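Local coordinates for protein phosphodiesterase (Pseudomonas aeruginosa, PDB 4G75) that acts as a colicin M-like bacteriocin, a magnesium-binding hydrolase that probably kills related bacteria by degrading a peptidoglycan lipid precursor, at residues Asp46-Asn51 against Glu55-Ala60. Residues are numbered along the deposited sequence; the frame is centred on the assembly and turned at random.
Sequences DVAYVN and EKPLLA. With EDO (1,2-ethanediol), chain H.
Pro57 carries the apolar part of this contact, its ring lodged against both Ala48 and Tyr49. Its CG sits 3.8 Å from Ala48 CB; the closest CA pair between the segments, Ala48 CA and Pro57 CA, is 7.3 Å apart. The same CG lies 3.9 Å from Tyr49 CE1, approaching the ring obliquely, while Pro57 CB packs 3.7 Å from Tyr49 OH. The phenol and the proline ring thus run alongside each other in opposing senses. With its CG anti to the carbonyl carbon (chi1 -69°), Tyr49 sends the phenol across to Leu58, meeting that side chain at about a right angle; Tyr49 OH ends 3.4 Å from Leu58 CD2.

No hydrogen bond joins the segments. The buried Tyr49 hydroxyl is hydrogen-bonded to OD2 of Asp88 on helix 81-102, a residue that also packs against Leu58, and Asp46 OD1 lies in plane at the edge of the phenol ring. At the end of 46-51, the backbone O of Asn51 accepts a 3.0 Å hydrogen bond from O2 of an ethanediol, probably from the crystallisation liquor.

This is a helical (alpha-alpha) hairpin: a short link joins helices 34-49 and 55-65, whose segments here run roughly antiparallel, away from the magnesium site.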
ATOM      1  N   ASP A  46      -6.348   2.583  14.930  1.00  9.20           N
ATOM      2  CA  ASP A  46      -5.041   1.933  14.867  1.00 12.51           C
ATOM      3  C   ASP A  46      -5.158   0.414  14.942  1.00 11.53           C
ATOM      4  O   ASP A  46      -4.405  -0.311  14.288  1.00  7.94           O
ATOM      5  CB  ASP A  46      -4.130   2.435  15.993  1.00  9.67           C
ATOM      6  CG  ASP A  46      -3.635   3.844  15.760  1.00 11.92           C
ATOM      7  OD1 ASP A  46      -3.803   4.370  14.635  1.00  7.07           O
ATOM      8  OD2 ASP A  46      -3.062   4.422  16.710  1.00 10.19           O
ATOM      9  N   VAL A  47      -6.095  -0.068  15.754  1.00  7.19           N
ATOM     10  CA  VAL A  47      -6.330  -1.504  15.861  1.00  7.31           C
ATOM     11  C   VAL A  47      -6.668  -2.072  14.486  1.00  4.47           C
ATOM     12  O   VAL A  47      -6.191  -3.144  14.105  1.00  9.87           O
ATOM     13  CB  VAL A  47      -7.463  -1.817  16.863  1.00 11.28           C
ATOM     14  CG1 VAL A  47      -7.956  -3.260  16.687  1.00 10.92           C
ATOM     15  CG2 VAL A  47      -6.977  -1.589  18.292  1.00  9.48           C
ATOM     16  N   ALA A  48      -7.499  -1.353  13.747  1.00  6.16           N
ATOM     17  CA  ALA A  48      -7.837  -1.764  12.394  1.00  8.21           C
ATOM     18  C   ALA A  48      -6.618  -1.676  11.487  1.00  6.38           C
ATOM     19  O   ALA A  48      -6.322  -2.615  10.756  1.00  7.70           O
ATOM     20  CB  ALA A  48      -8.983  -0.913  11.843  1.00 10.10           C
ATOM     21  N   TYR A  49      -5.898  -0.559  11.557  1.00 10.62           N
ATOM     22  CA  TYR A  49      -4.766  -0.329  10.657  1.00  7.29           C
ATOM     23  C   TYR A  49      -3.681  -1.406  10.761  1.00  7.87           C
ATOM     24  O   TYR A  49      -3.123  -1.838   9.734  1.00  6.88           O
ATOM     25  CB  TYR A  49      -4.150   1.063  10.868  1.00  6.04           C
ATOM     26  CG  TYR A  49      -5.017   2.235  10.441  1.00  5.86           C
ATOM     27  CD1 TYR A  49      -5.661   2.241   9.211  1.00  6.43           C
ATOM     28  CD2 TYR A  49      -5.156   3.354  11.263  1.00  6.27           C
ATOM     29  CE1 TYR A  49      -6.431   3.308   8.810  1.00  8.76           C
ATOM     30  CE2 TYR A  49      -5.930   4.438  10.875  1.00  6.82           C
ATOM     31  CZ  TYR A  49      -6.564   4.411   9.648  1.00  6.92           C
ATOM     32  OH  TYR A  49      -7.338   5.469   9.246  1.00  6.98           O
ATOM     33  N   VAL A  50      -3.374  -1.848  11.981  1.00  8.32           N
ATOM     34  CA  VAL A  50      -2.283  -2.804  12.144  1.00  8.22           C
ATOM     35  C   VAL A  50      -2.583  -4.160  11.501  1.00  7.82           C
ATOM     36  O   VAL A  50      -1.685  -4.973  11.337  1.00  8.14           O
ATOM     37  CB  VAL A  50      -1.832  -3.000  13.618  1.00  8.18           C
ATOM     38  CG1 VAL A  50      -1.307  -1.695  14.202  1.00  8.41           C
ATOM     39  CG2 VAL A  50      -2.965  -3.581  14.468  1.00 13.35           C
ATOM     40  N   ASN A  51      -3.834  -4.402  11.129  1.00  5.29           N
ATOM     41  CA  ASN A  51      -4.156  -5.601  10.348  1.00  4.99           C
ATOM     42  C   ASN A  51      -4.637  -5.284   8.928  1.00 13.00           C
ATOM     43  O   ASN A  51      -5.244  -6.123   8.260  1.00 10.36           O
ATOM     44  CB  ASN A  51      -5.142  -6.509  11.089  1.00 10.19           C
ATOM     45  CG  ASN A  51      -4.463  -7.348  12.149  1.00 12.56           C
ATOM     46  OD1 ASN A  51      -3.414  -7.948  11.906  1.00  8.63           O
ATOM     47  ND2 ASN A  51      -5.049  -7.385  13.337  1.00 11.94           N
ATOM     48  N   GLU A  55      -9.658   0.790   4.923  1.00  7.38           N
ATOM     49  CA  GLU A  55     -10.738   1.469   4.216  1.00  9.90           C
ATOM     50  C   GLU A  55     -11.827   1.926   5.181  1.00  9.66           C
ATOM     51  O   GLU A  55     -12.274   3.069   5.136  1.00 11.07           O
ATOM     52  CB  GLU A  55     -11.348   0.545   3.159  1.00  5.59           C
ATOM     53  CG  GLU A  55     -10.380   0.117   2.055  1.00  3.92           C
ATOM     54  CD  GLU A  55      -9.771  -1.242   2.321  1.00  9.51           C
ATOM     55  OE1 GLU A  55      -9.572  -1.595   3.505  1.00 10.16           O
ATOM     56  OE2 GLU A  55      -9.492  -1.959   1.342  1.00 11.34           O
ATOM     57  N   LYS A  56     -12.254   1.031   6.062  1.00 10.11           N
ATOM     58  CA  LYS A  56     -13.375   1.334   6.942  1.00 11.15           C
ATOM     59  C   LYS A  56     -13.134   2.519   7.889  1.00  9.26           C
ATOM     60  O   LYS A  56     -13.966   3.417   7.970  1.00 11.24           O
ATOM     61  CB  LYS A  56     -13.837   0.080   7.688  1.00  7.62           C
ATOM     62  CG  LYS A  56     -14.531  -0.933   6.781  1.00  7.15           C
ATOM     63  CD  LYS A  56     -14.797  -2.234   7.531  1.00  8.44           C
ATOM     64  CE  LYS A  56     -15.456  -3.270   6.631  1.00 17.62           C
ATOM     65  NZ  LYS A  56     -15.811  -4.487   7.395  1.00 19.40           N
ATOM     66  N   PRO A  57     -11.984   2.550   8.578  1.00  7.75           N
ATOM     67  CA  PRO A  57     -11.764   3.703   9.464  1.00  6.75           C
ATOM     68  C   PRO A  57     -11.769   5.034   8.713  1.00 12.72           C
ATOM     69  O   PRO A  57     -12.337   6.004   9.209  1.00 11.57           O
ATOM     70  CB  PRO A  57     -10.374   3.450  10.064  1.00 10.52           C
ATOM     71  CG  PRO A  57     -10.041   2.029   9.749  1.00 15.85           C
ATOM     72  CD  PRO A  57     -10.872   1.582   8.606  1.00 10.53           C
ATOM     73  N   LEU A  58     -11.147   5.084   7.534  1.00  8.76           N
ATOM     74  CA  LEU A  58     -11.107   6.319   6.767  1.00  8.37           C
ATOM     75  C   LEU A  58     -12.479   6.676   6.212  1.00  8.00           C
ATOM     76  O   LEU A  58     -12.875   7.838   6.223  1.00  7.78           O
ATOM     77  CB  LEU A  58     -10.080   6.232   5.637  1.00 10.24           C
ATOM     78  CG  LEU A  58      -8.615   6.242   6.068  1.00  8.94           C
ATOM     79  CD1 LEU A  58      -7.729   6.075   4.836  1.00  8.24           C
ATOM     80  CD2 LEU A  58      -8.282   7.538   6.786  1.00  6.86           C
ATOM     81  N   LEU A  59     -13.211   5.668   5.749  1.00  9.41           N
ATOM     82  CA  LEU A  59     -14.541   5.901   5.204  1.00 16.03           C
ATOM     83  C   LEU A  59     -15.495   6.423   6.272  1.00 11.84           C
ATOM     84  O   LEU A  59     -16.331   7.285   6.004  1.00 11.33           O
ATOM     85  CB  LEU A  59     -15.092   4.628   4.562  1.00  9.39           C
ATOM     86  CG  LEU A  59     -14.516   4.313   3.180  1.00  9.87           C
ATOM     87  CD1 LEU A  59     -14.923   2.918   2.754  1.00 13.00           C
ATOM     88  CD2 LEU A  59     -14.953   5.350   2.156  1.00 11.46           C
ATOM     89  N   ALA A  60     -15.366   5.906   7.485  1.00  9.78           N
ATOM     90  CA  ALA A  60     -16.235   6.349   8.564  1.00  9.30           C
ATOM     91  C   ALA A  60     -16.001   7.829   8.856  1.00 12.23           C
ATOM     92  O   ALA A  60     -16.948   8.582   9.070  1.00 13.57           O
ATOM     93  CB  ALA A  60     -16.014   5.504   9.811  1.00 11.65           C
TER
HETATM   94  C1  EDO H 307      -3.187 -10.151   7.125  1.00 45.71           C
HETATM   95  O1  EDO H 307      -3.878 -10.467   5.911  1.00 45.66           O
HETATM   96  C2  EDO H 307      -3.765  -8.876   7.727  1.00 30.06           C
HETATM   97  O2  EDO H 307      -5.158  -9.073   8.005  1.00 42.48           O